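Local coordinates for putative aldehyde dehydrogenase AldY (Bacillus subtilis, PDB 4DNG), which probably oxidises aldehydes to carboxylates with NAD+ and may contribute to protecting the cell against ethanol and related stresses, at residues Ile190-Ala193 and Phe194-Ala197; Val71-Lys74 and Ala75-Tyr78; Asp298-Asp301 and Glu302-Lys306. All blocks are in the same frame, centred on the assembly; numbering follows the deposited sequence.

How the contacts relate
Each of the three contacts lies within a single helix, between residues one turn apart, so none closes a long loop; they follow one another along the chain without nesting or crossing. From the N terminus, contact 2 comes first, on helix 65-81. Contact 1 follows on helix 183-196, and contact 3 on helix 297-313. Contacts 1 and 2, far apart in sequence, are neighbours in space: their centres are about 8 Å apart, and the two helices pack together, with Ala197 CB 3.6 Å from Lys74 CB. Contact 3 stands apart, its centre about 49 Å from that of contact 1 and on the other side of the chain's centre, against the sheet that includes strand 290-296.

Contact 1: residues Ile190-Ala193 and Phe194-Ala197; sequences IAKA and FEHA
Ile190 and Phe194, one helical turn apart, run side by side on the buried face of helix 183-196. Ile190 CG2 meets the edge of the Phe194 ring in its plane, 3.9 Å from CD2. The phenyl group has CG anti to its own carbonyl carbon (chi1 -82°), which brings the same edge near Ile190 O, the acceptor for Phe194 N at 3.1 Å. A branched and a flat hydrocarbon suit this interior place: both touch Ile164 and Leu204, and the ring also reaches Ala75. A leucine in place of Phe194 would probably open a gap beside Ala75 and leave Ile190 CG2 without its ring edge. Alanines suit the close approaches next to them, Ala193 lying against Tyr78 and Ala191 against Val206.

Toward solvent the fit is looser. Lys192 CD passes 4.0 Å from Glu195 OE1, yet Lys192 NZ stays 5.8 Å from that oxygen; the amine instead hydrogen-bonds to Tyr78 OH, and Glu195 OE1 to Trp15 NE1. His196 is exposed, although its ring meets that of Tyr78.

At buried Ala197 the helix ends: the bond from its N to Ala193 O is weak, and the residue leaves helical geometry. The helix makes the crossover of a beta-alpha-beta unit, joining parallel strands 173-177 and 204-206.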
loop_
_atom_site.group_PDB
_atom_site.type_symbol
_atom_site.label_atom_id
_atom_site.label_comp_id
_atom_site.label_asym_id
_atom_site.label_seq_id
_atom_site.Cartn_x
_atom_site.Cartn_y
_atom_site.Cartn_z
ATOM N N ILE A 190 -1.410 8.016 27.110
ATOM C CA ILE A 190 -1.012 8.727 25.906
ATOM C C ILE A 190 -1.954 9.916 25.693
ATOM O O ILE A 190 -1.494 11.043 25.474
ATOM C CB ILE A 190 -0.985 7.798 24.678
ATOM C CG1 ILE A 190 0.309 7.007 24.671
ATOM C CG2 ILE A 190 -1.068 8.605 23.390
ATOM C CD1 ILE A 190 0.262 5.747 23.832
ATOM N N ALA A 191 -3.261 9.670 25.784
ATOM C CA ALA A 191 -4.244 10.773 25.720
ATOM C C ALA A 191 -3.972 11.844 26.775
ATOM O O ALA A 191 -3.991 13.049 26.481
ATOM C CB ALA A 191 -5.663 10.254 25.839
ATOM N N LYS A 192 -3.677 11.420 27.994
ATOM C CA LYS A 192 -3.361 12.397 29.041
ATOM C C LYS A 192 -2.139 13.266 28.669
ATOM O O LYS A 192 -2.111 14.474 28.909
ATOM C CB LYS A 192 -3.165 11.697 30.391
ATOM C CG LYS A 192 -2.942 12.643 31.557
ATOM C CD LYS A 192 -4.221 13.121 32.226
ATOM C CE LYS A 192 -3.940 14.297 33.173
ATOM N NZ LYS A 192 -2.889 14.075 34.219
ATOM N N ALA A 193 -1.136 12.630 28.073
ATOM C CA ALA A 193 0.079 13.315 27.668
ATOM C C ALA A 193 -0.196 14.388 26.629
ATOM O O ALA A 193 0.345 15.489 26.721
ATOM C CB ALA A 193 1.079 12.305 27.129
ATOM N N PHE A 194 -1.039 14.078 25.640
ATOM C CA PHE A 194 -1.274 15.016 24.567
ATOM C C PHE A 194 -2.212 16.122 25.002
ATOM O O PHE A 194 -2.104 17.274 24.536
ATOM C CB PHE A 194 -1.756 14.298 23.305
ATOM C CG PHE A 194 -0.635 13.712 22.497
ATOM C CD1 PHE A 194 0.145 14.524 21.675
ATOM C CD2 PHE A 194 -0.318 12.360 22.600
ATOM C CE1 PHE A 194 1.197 13.989 20.941
ATOM C CE2 PHE A 194 0.722 11.818 21.865
ATOM C CZ PHE A 194 1.482 12.627 21.040
ATOM N N GLU A 195 -3.112 15.776 25.918
ATOM C CA GLU A 195 -3.976 16.768 26.511
ATOM C C GLU A 195 -3.102 17.748 27.291
ATOM O O GLU A 195 -3.223 18.974 27.143
ATOM C CB GLU A 195 -5.027 16.121 27.420
ATOM C CG GLU A 195 -5.526 17.067 28.516
ATOM C CD GLU A 195 -6.671 16.504 29.311
ATOM O OE1 GLU A 195 -6.495 15.420 29.895
ATOM O OE2 GLU A 195 -7.737 17.160 29.364
ATOM N N HIS A 196 -2.206 17.210 28.112
ATOM C CA HIS A 196 -1.284 18.051 28.865
ATOM C C HIS A 196 -0.593 19.013 27.929
ATOM O O HIS A 196 -0.289 20.139 28.296
ATOM C CB HIS A 196 -0.279 17.167 29.586
ATOM C CG HIS A 196 0.768 17.928 30.345
ATOM N ND1 HIS A 196 0.551 18.425 31.582
ATOM C CD2 HIS A 196 2.074 18.271 30.003
ATOM C CE1 HIS A 196 1.659 19.045 32.007
ATOM N NE2 HIS A 196 2.592 18.950 31.040
ATOM N N ALA A 197 -0.377 18.577 26.693
ATOM C CA ALA A 197 0.427 19.314 25.731
ATOM C C ALA A 197 -0.371 20.326 24.902
ATOM O O ALA A 197 0.159 20.924 23.960
ATOM C CB ALA A 197 1.172 18.338 24.819
#

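Contact 2: residues Val71-Lys74 and Ala75-Tyr78; sequences VLQK and ARGY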
loop_
_atom_site.group_PDB
_atom_site.type_symbol
_atom_site.label_atom_id
_atom_site.label_comp_id
_atom_site.label_asym_id
_atom_site.label_seq_id
_atom_site.Cartn_x
_atom_site.Cartn_y
_atom_site.Cartn_z
ATOM N N VAL A 71 3.750 20.655 20.868
ATOM C CA VAL A 71 2.836 19.610 21.316
ATOM C C VAL A 71 3.595 18.310 21.630
ATOM O O VAL A 71 3.370 17.685 22.666
ATOM C CB VAL A 71 1.694 19.437 20.292
ATOM C CG1 VAL A 71 1.019 18.077 20.382
ATOM C CG2 VAL A 71 0.685 20.560 20.473
ATOM N N LEU A 72 4.540 17.947 20.774
ATOM C CA LEU A 72 5.285 16.705 20.963
ATOM C C LEU A 72 6.235 16.814 22.113
ATOM O O LEU A 72 6.383 15.850 22.877
ATOM C CB LEU A 72 6.052 16.307 19.707
ATOM C CG LEU A 72 5.181 16.132 18.459
ATOM C CD1 LEU A 72 6.057 16.066 17.206
ATOM C CD2 LEU A 72 4.248 14.928 18.569
ATOM N N GLN A 73 6.874 17.985 22.230
ATOM C CA GLN A 73 7.812 18.257 23.308
ATOM C C GLN A 73 7.112 18.115 24.649
ATOM O O GLN A 73 7.553 17.333 25.490
ATOM C CB GLN A 73 8.441 19.646 23.166
ATOM C CG GLN A 73 9.724 19.681 22.351
ATOM C CD GLN A 73 10.967 19.453 23.192
ATOM O OE1 GLN A 73 11.310 18.319 23.540
ATOM N NE2 GLN A 73 11.661 20.541 23.515
ATOM N N LYS A 74 6.005 18.837 24.839
ATOM C CA LYS A 74 5.282 18.769 26.111
ATOM C C LYS A 74 4.790 17.348 26.367
ATOM O O LYS A 74 4.860 16.870 27.495
ATOM C CB LYS A 74 4.150 19.786 26.157
ATOM C CG LYS A 74 4.632 21.229 26.008
ATOM C CD LYS A 74 3.649 22.225 26.591
ATOM C CE LYS A 74 4.152 23.653 26.428
ATOM N NZ LYS A 74 3.860 24.221 25.080
ATOM N N ALA A 75 4.346 16.666 25.303
ATOM C CA ALA A 75 3.979 15.248 25.365
ATOM C C ALA A 75 5.151 14.352 25.834
ATOM O O ALA A 75 5.038 13.694 26.866
ATOM C CB ALA A 75 3.410 14.771 24.031
ATOM N N ARG A 76 6.275 14.352 25.112
ATOM C CA ARG A 76 7.449 13.615 25.575
ATOM C C ARG A 76 7.866 14.057 26.975
ATOM O O ARG A 76 8.352 13.248 27.766
ATOM C CB ARG A 76 8.623 13.715 24.584
ATOM C CG ARG A 76 9.567 14.895 24.770
ATOM C CD ARG A 76 10.710 14.573 25.716
ATOM N NE ARG A 76 11.782 13.818 25.069
ATOM C CZ ARG A 76 12.855 13.351 25.707
ATOM N NH1 ARG A 76 13.793 12.691 25.039
ATOM N NH2 ARG A 76 12.992 13.545 27.015
ATOM N N GLY A 77 7.670 15.342 27.267
ATOM C CA GLY A 77 8.005 15.904 28.574
ATOM C C GLY A 77 7.149 15.320 29.678
ATOM O O GLY A 77 7.666 14.939 30.728
ATOM N N TYR A 78 5.839 15.245 29.435
ATOM C CA TYR A 78 4.919 14.604 30.373
ATOM C C TYR A 78 5.355 13.163 30.702
ATOM O O TYR A 78 5.312 12.740 31.867
ATOM C CB TYR A 78 3.474 14.617 29.837
ATOM C CG TYR A 78 2.461 14.018 30.790
ATOM C CD1 TYR A 78 2.193 12.637 30.799
ATOM C CD2 TYR A 78 1.788 14.824 31.701
ATOM C CE1 TYR A 78 1.277 12.091 31.697
ATOM C CE2 TYR A 78 0.862 14.299 32.588
ATOM C CZ TYR A 78 0.606 12.943 32.588
ATOM O OH TYR A 78 -0.316 12.463 33.486
#
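Val71 to Lys74 offer their carbonyl oxygens in turn to the amides of Ala75 to Tyr78, four successive i to i+4 bonds of a regular alpha helix, among them an almost straight one from Arg76 N to Leu72 O (2.7 Å). Against this backbone Arg76 takes an unusual shape. Its CG lies between the backbone N and the carbonyl carbon (chi1 89°), a position little used in helices because it presses the chain on the preceding turn. Accordingly, CG comes to 3.2 Å from Gln73 O, which already accepts Gly77 N at 2.7 Å. Further bends at chi2 and chi3 carry the guanidinium toward helix 98-118. Gln73 lies alongside, its amide plane turned 71° from the guanidinium, and what approaches is the amide oxygen and an aliphatic carbon, OE1 being 4.0 Å from Arg76 CG. A long arginine suits this place, since its aliphatic part can lie on Ile109 and Met116 while NH1 makes a salt bridge with Asp113.

On the buried side, smallness matters. Ala75 CB sits 3.2 Å from Val71 O and presents just a methyl to Phe194, which Val71 and Leu72 also touch. Lys74 is exposed, its side chain touching Ala197. Tyr78, with CG anti to the backbone N (chi1 -178°), turns its ring to Ala193 and His196; a tyrosine suits the place because its apolar ring packs there while its hydroxyl hydrogen-bonds Lys192 NZ.

Helix 65-81 is thus held between two others: Leu72, Gln73 and Arg76 meet helix 98-118, and Val71, Leu72, Ala75 and Tyr78 meet helix 183-196, itself packed against strand 204-206.

Contact 3: residues Asp298-Asp301 and Glu302-Lys306; sequences DVYD and EFVEK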
loop_
_atom_site.group_PDB
_atom_site.type_symbol
_atom_site.label_atom_id
_atom_site.label_comp_id
_atom_site.label_asym_id
_atom_site.label_seq_id
_atom_site.Cartn_x
_atom_site.Cartn_y
_atom_site.Cartn_z
ATOM N N ASP A 298 28.660 -27.246 14.594
ATOM C CA ASP A 298 29.927 -27.305 15.357
ATOM C C ASP A 298 29.897 -26.473 16.650
ATOM O O ASP A 298 30.846 -26.512 17.429
ATOM C CB ASP A 298 31.151 -26.878 14.510
ATOM C CG ASP A 298 31.261 -27.622 13.179
ATOM O OD1 ASP A 298 30.955 -28.835 13.122
ATOM O OD2 ASP A 298 31.672 -26.979 12.181
ATOM N N VAL A 299 28.822 -25.718 16.865
ATOM C CA VAL A 299 28.743 -24.796 18.000
ATOM C C VAL A 299 27.410 -24.972 18.745
ATOM O O VAL A 299 27.162 -24.360 19.792
ATOM C CB VAL A 299 28.978 -23.327 17.562
ATOM C CG1 VAL A 299 29.166 -22.440 18.773
ATOM C CG2 VAL A 299 30.216 -23.215 16.678
ATOM N N TYR A 300 26.588 -25.863 18.193
ATOM C CA TYR A 300 25.297 -26.266 18.741
ATOM C C TYR A 300 25.334 -26.658 20.212
ATOM O O TYR A 300 24.672 -26.030 21.045
ATOM C CB TYR A 300 24.744 -27.426 17.905
ATOM C CG TYR A 300 23.367 -27.898 18.313
ATOM C CD1 TYR A 300 22.222 -27.194 17.930
ATOM C CD2 TYR A 300 23.210 -29.065 19.064
ATOM C CE1 TYR A 300 20.962 -27.635 18.294
ATOM C CE2 TYR A 300 21.956 -29.511 19.443
ATOM C CZ TYR A 300 20.840 -28.799 19.053
ATOM O OH TYR A 300 19.600 -29.251 19.422
ATOM N N ASP A 301 26.108 -27.697 20.527
ATOM C CA ASP A 301 26.130 -28.265 21.875
ATOM C C ASP A 301 26.622 -27.260 22.916
ATOM O O ASP A 301 26.094 -27.213 24.032
ATOM C CB ASP A 301 26.923 -29.574 21.908
ATOM C CG ASP A 301 26.402 -30.595 20.903
ATOM O OD1 ASP A 301 25.664 -31.518 21.303
ATOM O OD2 ASP A 301 26.708 -30.460 19.704
ATOM N N GLU A 302 27.599 -26.438 22.530
ATOM C CA GLU A 302 28.072 -25.331 23.366
ATOM C C GLU A 302 26.981 -24.289 23.631
ATOM O O GLU A 302 26.826 -23.828 24.770
ATOM C CB GLU A 302 29.309 -24.673 22.738
ATOM C CG GLU A 302 29.762 -23.372 23.397
ATOM C CD GLU A 302 31.077 -22.830 22.838
ATOM O OE1 GLU A 302 31.707 -23.485 21.972
ATOM O OE2 GLU A 302 31.499 -21.739 23.275
ATOM N N PHE A 303 26.236 -23.920 22.584
ATOM C CA PHE A 303 25.150 -22.947 22.718
ATOM C C PHE A 303 24.040 -23.465 23.630
ATOM O O PHE A 303 23.530 -22.700 24.458
ATOM C CB PHE A 303 24.557 -22.550 21.351
ATOM C CG PHE A 303 23.487 -21.477 21.429
ATOM C CD1 PHE A 303 22.165 -21.801 21.763
ATOM C CD2 PHE A 303 23.800 -20.139 21.165
ATOM C CE1 PHE A 303 21.185 -20.817 21.837
ATOM C CE2 PHE A 303 22.827 -19.151 21.227
ATOM C CZ PHE A 303 21.521 -19.487 21.569
ATOM N N VAL A 304 23.659 -24.738 23.466
ATOM C CA VAL A 304 22.554 -25.304 24.246
ATOM C C VAL A 304 22.878 -25.254 25.723
ATOM O O VAL A 304 22.139 -24.646 26.489
ATOM C CB VAL A 304 22.183 -26.745 23.840
ATOM C CG1 VAL A 304 21.261 -27.365 24.880
ATOM C CG2 VAL A 304 21.507 -26.757 22.477
ATOM N N GLU A 305 23.994 -25.871 26.106
ATOM C CA GLU A 305 24.433 -25.904 27.501
ATOM C C GLU A 305 24.396 -24.522 28.147
ATOM O O GLU A 305 23.790 -24.342 29.206
ATOM C CB GLU A 305 25.836 -26.504 27.615
ATOM C CG GLU A 305 25.862 -28.027 27.619
ATOM C CD GLU A 305 25.650 -28.643 28.999
ATOM O OE1 GLU A 305 24.823 -28.128 29.785
ATOM O OE2 GLU A 305 26.310 -29.664 29.296
ATOM N N LYS A 306 25.029 -23.553 27.488
ATOM C CA LYS A 306 25.087 -22.178 27.978
ATOM C C LYS A 306 23.716 -21.510 28.052
ATOM O O LYS A 306 23.393 -20.869 29.059
ATOM C CB LYS A 306 26.045 -21.341 27.126
ATOM C CG LYS A 306 27.461 -21.332 27.662
ATOM C CD LYS A 306 28.481 -21.057 26.576
ATOM C CE LYS A 306 29.736 -21.865 26.857
ATOM N NZ LYS A 306 30.769 -21.622 25.823
#
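Helix 297-313, right after strand 290-296, carries Tyr300 and Val304 side by side one turn apart; it packs on the mixed beta sheet to which that strand belongs and which, in aldehyde dehydrogenases, builds the catalytic domain. The two make a CH-pi contact: Val304 CG2 lies over one face of the Tyr300 ring, 4.2 Å from its centroid and displaced toward CZ. With CG anti to the backbone N (chi1 -177°), the tyrosine ring runs alongside the valine rather than across it. Val304 N also bonds to Tyr300 O (2.9 Å). A broad aromatic suits the place, because the same ring touches Ile389 and Val369 and takes part in a cation-pi contact with Lys391. The beta-branched valine keeps two methyls close to the backbone, with CG2 over the ring while the side chain also touches Val369.

Phe303, whose N bonds to Val299 O at 3.0 Å, points its buried ring into the sheet, against the apolar Ile293, Val295 and Ile389. Val299 rests on Val268 of helix 268-281.

Charged residues occupy the exposed side. Glu302 has CG anti to the backbone N (chi1 171°) and its chain extended, which takes the carboxylate out to the lysine one turn on. Lys306 NZ makes a salt bridge to Glu302 OE2 at 2.7 Å, approaching on the anti side and 33° out of the carboxylate plane.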